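Local coordinates for putative sugar binding protein (Salmonella enterica subsp. enterica serovar Typhimurium, PDB 3KNZ) that is a SIS-family protein that probably binds a carbohydrate derivative and may act in amino-sugar metabolism, although its exact role is not established, at residues Ile300-Pro305 and Gly311-Phe316; Phe316-Asp321 and Val326-Ile331. All blocks are in the same frame, centred on the assembly; numbering follows the deposited sequence.

Interaction 1 (Ile300-Pro305 and Gly311-Phe316)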
loop_
_atom_site.group_PDB
_atom_site.type_symbol
_atom_site.label_atom_id
_atom_site.label_comp_id
_atom_site.label_asym_id
_atom_site.label_seq_id
_atom_site.Cartn_x
_atom_site.Cartn_y
_atom_site.Cartn_z
ATOM N N ILE A 300 -23.479 12.549 -2.407
ATOM C CA ILE A 300 -22.333 12.963 -1.602
ATOM C C ILE A 300 -22.759 12.958 -0.138
ATOM O O ILE A 300 -23.755 13.576 0.214
ATOM C CB ILE A 300 -21.817 14.334 -2.050
ATOM C CG1 ILE A 300 -21.211 14.189 -3.450
ATOM C CG2 ILE A 300 -20.790 14.863 -1.076
ATOM C CD1 ILE A 300 -20.830 15.490 -4.097
ATOM N N TYR A 301 -22.013 12.226 0.692
ATOM C CA TYR A 301 -22.317 12.061 2.117
ATOM C C TYR A 301 -21.100 12.418 2.964
ATOM O O TYR A 301 -20.078 11.741 2.902
ATOM C CB TYR A 301 -22.711 10.608 2.395
ATOM C CG TYR A 301 -23.829 10.097 1.515
ATOM C CD1 TYR A 301 -23.565 9.601 0.240
ATOM C CD2 TYR A 301 -25.148 10.110 1.955
ATOM C CE1 TYR A 301 -24.579 9.142 -0.566
ATOM C CE2 TYR A 301 -26.166 9.651 1.156
ATOM C CZ TYR A 301 -25.879 9.168 -0.101
ATOM O OH TYR A 301 -26.897 8.701 -0.896
ATOM N N ARG A 302 -21.222 13.468 3.766
ATOM C CA ARG A 302 -20.121 13.945 4.590
ATOM C C ARG A 302 -20.355 13.641 6.065
ATOM O O ARG A 302 -21.458 13.792 6.573
ATOM C CB ARG A 302 -19.915 15.448 4.345
ATOM C CG ARG A 302 -19.414 15.754 2.927
ATOM C CD ARG A 302 -19.556 17.219 2.524
ATOM N NE ARG A 302 -18.710 18.135 3.292
ATOM C CZ ARG A 302 -17.446 18.429 3.003
ATOM N NH1 ARG A 302 -16.849 17.865 1.970
ATOM N NH2 ARG A 302 -16.766 19.275 3.752
ATOM N N ILE A 303 -19.300 13.198 6.742
ATOM C CA ILE A 303 -19.364 12.828 8.146
ATOM C C ILE A 303 -18.415 13.681 8.961
ATOM O O ILE A 303 -17.211 13.643 8.755
ATOM C CB ILE A 303 -18.949 11.363 8.346
ATOM C CG1 ILE A 303 -19.884 10.423 7.573
ATOM C CG2 ILE A 303 -18.943 11.017 9.830
ATOM C CD1 ILE A 303 -19.350 8.998 7.437
ATOM N N GLY A 304 -18.959 14.448 9.897
ATOM C CA GLY A 304 -18.133 15.302 10.746
ATOM C C GLY A 304 -18.963 16.117 11.711
ATOM O O GLY A 304 -20.187 16.084 11.651
ATOM N N PRO A 305 -18.299 16.847 12.615
ATOM C CA PRO A 305 -18.990 17.690 13.588
ATOM C C PRO A 305 -19.563 18.972 12.999
ATOM O O PRO A 305 -20.582 19.453 13.480
ATOM C CB PRO A 305 -17.901 18.022 14.613
ATOM C CG PRO A 305 -16.633 17.864 13.885
ATOM C CD PRO A 305 -16.850 16.789 12.863
ATOM N N GLY A 311 -30.095 16.113 4.853
ATOM C CA GLY A 311 -30.434 14.730 5.200
ATOM C C GLY A 311 -29.303 13.741 4.961
ATOM O O GLY A 311 -29.151 12.754 5.684
ATOM N N LEU A 312 -28.491 14.033 3.952
ATOM C CA LEU A 312 -27.408 13.153 3.525
ATOM C C LEU A 312 -26.261 12.987 4.526
ATOM O O LEU A 312 -25.812 11.871 4.784
ATOM C CB LEU A 312 -26.837 13.676 2.205
ATOM C CG LEU A 312 -27.843 13.890 1.070
ATOM C CD1 LEU A 312 -27.153 14.561 -0.116
ATOM C CD2 LEU A 312 -28.509 12.578 0.660
ATOM N N ASN A 313 -25.782 14.098 5.077
ATOM C CA ASN A 313 -24.629 14.072 5.976
ATOM C C ASN A 313 -24.916 13.538 7.365
ATOM O O ASN A 313 -26.068 13.461 7.788
ATOM C CB ASN A 313 -24.058 15.480 6.130
ATOM C CG ASN A 313 -23.585 16.059 4.834
ATOM O OD1 ASN A 313 -23.372 15.343 3.861
ATOM N ND2 ASN A 313 -23.419 17.373 4.804
ATOM N N LEU A 314 -23.844 13.164 8.061
ATOM C CA LEU A 314 -23.918 12.732 9.450
ATOM C C LEU A 314 -23.249 13.790 10.299
ATOM O O LEU A 314 -22.057 13.697 10.597
ATOM C CB LEU A 314 -23.241 11.372 9.679
ATOM C CG LEU A 314 -23.074 10.953 11.157
ATOM C CD1 LEU A 314 -24.349 11.212 11.976
ATOM C CD2 LEU A 314 -22.611 9.493 11.290
ATOM N N ASN A 315 -24.008 14.824 10.642
ATOM C CA ASN A 315 -23.499 15.855 11.524
ATOM C C ASN A 315 -23.654 15.327 12.944
ATOM O O ASN A 315 -24.762 15.066 13.401
ATOM C CB ASN A 315 -24.243 17.164 11.323
ATOM C CG ASN A 315 -23.751 18.253 12.245
ATOM O OD1 ASN A 315 -23.881 18.151 13.461
ATOM N ND2 ASN A 315 -23.201 19.318 11.666
ATOM N N PHE A 316 -22.535 15.141 13.629
ATOM C CA PHE A 316 -22.544 14.563 14.960
ATOM C C PHE A 316 -21.416 15.141 15.810
ATOM O O PHE A 316 -20.317 15.361 15.315
ATOM C CB PHE A 316 -22.405 13.042 14.843
ATOM C CG PHE A 316 -22.269 12.335 16.161
ATOM C CD1 PHE A 316 -23.393 11.885 16.841
ATOM C CD2 PHE A 316 -21.014 12.107 16.716
ATOM C CE1 PHE A 316 -23.270 11.232 18.064
ATOM C CE2 PHE A 316 -20.886 11.448 17.927
ATOM C CZ PHE A 316 -22.017 11.012 18.605
HETATM O O HOH W 1 -24.102 16.108 1.397
#
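The Tyr301 ring overlaps Leu312 at its edge: CE2 lies 3.8 Å from Leu312 CD2, and Leu312 O sits in the ring plane beside CD2. The same carbonyl accepts a bond from Trp212 of helix 185-215. The contact closes one margin of the second five-stranded parallel sheet, whose 2-1-3-4-5 order matches that of the first and is consistent with a second SIS-type domain; strand 300-304 is followed by the short outermost strand 314-315 with only a loop, and no helix, between them. Backbone bonds run as in a parallel pair: Leu314 N donates to Arg302 O (2.9 Å), Gly304 N to Leu314 O, and Phe316 N to Gly304 O. One rung earlier a side chain takes over the backbone's part. Asn313, its CG beside the backbone N (chi1 -61°), offers OD1 to Arg302 N at 2.9 Å; the N-H approaches from above the amide plane, 51° out of it. A water also donates to OD1 and to Ile300 O, while Asn313 ND2 is bound to Glu308 O, which fixes the amide's rotation. Arg302 runs alongside Asn313 with CB near OD1, then carries its guanidinium away to salt bridges with Asp287 and Asp279. On the other face Ile303 CG1 meets Leu314 CB at 4.1 Å, and both side chains pack on Pro332 of helix 326-339. Past the last backbone bond the two chains still touch through a CA-H...O contact, Pro305 CA to Phe316 O, at 3.2 Å.

Interaction 2 (Phe316-Asp321 and Val326-Ile331)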
loop_
_atom_site.group_PDB
_atom_site.type_symbol
_atom_site.label_atom_id
_atom_site.label_comp_id
_atom_site.label_asym_id
_atom_site.label_seq_id
_atom_site.Cartn_x
_atom_site.Cartn_y
_atom_site.Cartn_z
ATOM N N PHE A 316 -22.535 15.141 13.629
ATOM C CA PHE A 316 -22.544 14.563 14.960
ATOM C C PHE A 316 -21.416 15.141 15.810
ATOM O O PHE A 316 -20.317 15.361 15.315
ATOM C CB PHE A 316 -22.405 13.042 14.843
ATOM C CG PHE A 316 -22.269 12.335 16.161
ATOM C CD1 PHE A 316 -23.393 11.885 16.841
ATOM C CD2 PHE A 316 -21.014 12.107 16.716
ATOM C CE1 PHE A 316 -23.270 11.232 18.064
ATOM C CE2 PHE A 316 -20.886 11.448 17.927
ATOM C CZ PHE A 316 -22.017 11.012 18.605
ATOM N N PRO A 317 -21.684 15.381 17.099
ATOM C CA PRO A 317 -20.671 15.959 17.984
ATOM C C PRO A 317 -19.561 14.983 18.393
ATOM O O PRO A 317 -19.504 14.558 19.534
ATOM C CB PRO A 317 -21.492 16.383 19.209
ATOM C CG PRO A 317 -22.649 15.446 19.229
ATOM C CD PRO A 317 -22.971 15.172 17.794
ATOM N N PHE A 318 -18.685 14.630 17.465
ATOM C CA PHE A 318 -17.590 13.719 17.774
ATOM C C PHE A 318 -16.697 14.301 18.849
ATOM O O PHE A 318 -16.556 15.514 18.946
ATOM C CB PHE A 318 -16.707 13.491 16.542
ATOM C CG PHE A 318 -17.394 12.783 15.421
ATOM C CD1 PHE A 318 -17.332 11.408 15.319
ATOM C CD2 PHE A 318 -18.095 13.493 14.464
ATOM C CE1 PHE A 318 -17.963 10.747 14.289
ATOM C CE2 PHE A 318 -18.726 12.841 13.431
ATOM C CZ PHE A 318 -18.663 11.463 13.343
ATOM N N VAL A 319 -16.091 13.428 19.648
ATOM C CA VAL A 319 -15.109 13.849 20.631
ATOM C C VAL A 319 -13.932 14.460 19.864
ATOM O O VAL A 319 -13.328 15.431 20.313
ATOM C CB VAL A 319 -14.654 12.666 21.524
ATOM C CG1 VAL A 319 -13.437 13.032 22.363
ATOM C CG2 VAL A 319 -15.804 12.209 22.413
ATOM N N ASN A 320 -13.632 13.906 18.688
ATOM C CA ASN A 320 -12.545 14.407 17.819
ATOM C C ASN A 320 -11.151 14.485 18.426
ATOM O O ASN A 320 -10.373 15.376 18.092
ATOM C CB ASN A 320 -12.899 15.765 17.191
ATOM C CG ASN A 320 -13.395 15.642 15.764
ATOM O OD1 ASN A 320 -13.505 14.548 15.213
ATOM N ND2 ASN A 320 -13.663 16.771 15.146
ATOM N N ASP A 321 -10.834 13.545 19.305
ATOM C CA ASP A 321 -9.505 13.475 19.888
ATOM C C ASP A 321 -8.535 13.255 18.724
ATOM O O ASP A 321 -8.784 12.396 17.873
ATOM C CB ASP A 321 -9.457 12.318 20.878
ATOM C CG ASP A 321 -8.178 12.273 21.661
ATOM O OD1 ASP A 321 -7.103 12.076 21.051
ATOM O OD2 ASP A 321 -8.257 12.391 22.900
ATOM N N VAL A 326 -10.002 7.874 15.874
ATOM C CA VAL A 326 -10.014 6.723 14.979
ATOM C C VAL A 326 -11.061 5.685 15.422
ATOM O O VAL A 326 -11.625 4.969 14.593
ATOM C CB VAL A 326 -8.610 6.080 14.850
ATOM C CG1 VAL A 326 -7.626 7.091 14.265
ATOM C CG2 VAL A 326 -8.128 5.559 16.192
ATOM N N PHE A 327 -11.337 5.620 16.721
ATOM C CA PHE A 327 -12.337 4.686 17.238
ATOM C C PHE A 327 -13.774 5.149 16.925
ATOM O O PHE A 327 -14.718 4.359 16.991
ATOM C CB PHE A 327 -12.176 4.514 18.755
ATOM C CG PHE A 327 -10.829 3.969 19.185
ATOM C CD1 PHE A 327 -10.523 2.623 19.033
ATOM C CD2 PHE A 327 -9.894 4.788 19.791
ATOM C CE1 PHE A 327 -9.300 2.117 19.445
ATOM C CE2 PHE A 327 -8.671 4.284 20.208
ATOM C CZ PHE A 327 -8.373 2.950 20.027
ATOM N N GLU A 328 -13.934 6.430 16.594
ATOM C CA GLU A 328 -15.251 7.009 16.302
ATOM C C GLU A 328 -15.631 6.977 14.833
ATOM O O GLU A 328 -16.721 6.528 14.481
ATOM C CB GLU A 328 -15.316 8.480 16.745
ATOM C CG GLU A 328 -15.339 8.737 18.242
ATOM C CD GLU A 328 -15.487 10.219 18.566
ATOM O OE1 GLU A 328 -16.528 10.609 19.133
ATOM O OE2 GLU A 328 -14.583 11.001 18.221
ATOM N N TYR A 329 -14.747 7.487 13.977
ATOM C CA TYR A 329 -15.055 7.599 12.545
ATOM C C TYR A 329 -15.255 6.283 11.766
ATOM O O TYR A 329 -15.805 6.303 10.669
ATOM C CB TYR A 329 -14.032 8.513 11.853
ATOM C CG TYR A 329 -14.223 9.970 12.217
ATOM C CD1 TYR A 329 -15.148 10.753 11.540
ATOM C CD2 TYR A 329 -13.499 10.559 13.246
ATOM C CE1 TYR A 329 -15.344 12.087 11.869
ATOM C CE2 TYR A 329 -13.687 11.897 13.580
ATOM C CZ TYR A 329 -14.615 12.652 12.887
ATOM O OH TYR A 329 -14.827 13.976 13.201
ATOM N N ILE A 330 -14.829 5.146 12.312
ATOM C CA ILE A 330 -15.037 3.860 11.624
ATOM C C ILE A 330 -16.451 3.316 11.872
ATOM O O ILE A 330 -16.958 2.494 11.101
ATOM C CB ILE A 330 -14.008 2.794 12.075
ATOM C CG1 ILE A 330 -14.180 1.484 11.285
ATOM C CG2 ILE A 330 -14.157 2.514 13.561
ATOM C CD1 ILE A 330 -14.134 1.634 9.755
ATOM N N ILE A 331 -17.080 3.795 12.946
ATOM C CA ILE A 331 -18.412 3.342 13.363
ATOM C C ILE A 331 -19.519 3.566 12.327
ATOM O O ILE A 331 -20.281 2.642 12.043
ATOM C CB ILE A 331 -18.791 3.933 14.756
ATOM C CG1 ILE A 331 -17.942 3.243 15.837
ATOM C CG2 ILE A 331 -20.275 3.740 15.041
ATOM C CD1 ILE A 331 -18.057 3.820 17.216
HETATM O O HOH W 2 -12.173 10.821 20.084
#
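Phe318 and Tyr329 form an offset (parallel-displaced) stack, ring centroids 4.1 Å apart and planes tilted by 14°, with Tyr329 CE1 over the centre of the phenylalanine ring. Phe316 sets its CD2 over the opposite face, so Phe318 is sandwiched between two aromatic rings, one edge-on and one stacked. Glu328 CB fills a place at the edge of Phe318, in the ring plane and 3.8 Å from CD1. This is the dense, apolar half.

Next to it the loop is held by polar bonds. The straight Glu328 side chain (chi2 -177°) runs antiparallel to that of Phe318, bringing its carboxylate to the N-H groups of Val319 and Asn320. OE1 accepts a hydrogen bond from Val319 N (2.9 Å) and OE2 one from Asn320 N (3.1 Å), each through the syn lone pair. A water bridges OE2 to Asp321 N. Three successive N-H groups converge on one carboxylate, two directly and one through water, consistent with a nest: Val319 has right-handed helical backbone angles and Asn320 left-handed ones (phi 56°). Asn320 OD1 lies in the plane of the Tyr329 ring and accepts a hydrogen bond from its hydroxyl; the O-to-O distance is so short that its value is doubtful.

The solvent side is that of Pro317, exposed and taking no part, the centre of an inverse gamma turn closed by Phe318 N to Phe316 O (2.8 Å); Val319 and Asn320 are partly open to solvent although their backbone N-H groups are held. The contact folds the loop after strand 314-315 back onto Glu328 and Tyr329 of helix 326-339. Helix 185-215 flanks it, touching Phe316 through Leu205 and Ala208 and Val319 through His201, while its Arg194 forms a salt bridge with Asp321.

Interactions 1 and 2 follow each other along the chain and share Phe316, the last residue of one and the first of the other; their centres lie about 12 Å apart. They also touch directly. Phe318 reaches over the end of strand 300-304, its CZ 3.6 Å from Ile303 CG2 and its CE2 3.7 Å from Gly304 CA. Pro305 meets the loop's polar corner, with CD 3.5 Å from Tyr329 OH and CG 3.4 Å from Asn320 ND2, an amide bound to Pro280 O. The sheet margin of 300-305 and 311-316 is thereby joined to helix 326-339. No sugar site is located in this chain, so both contacts are described as packing between parts of the fold.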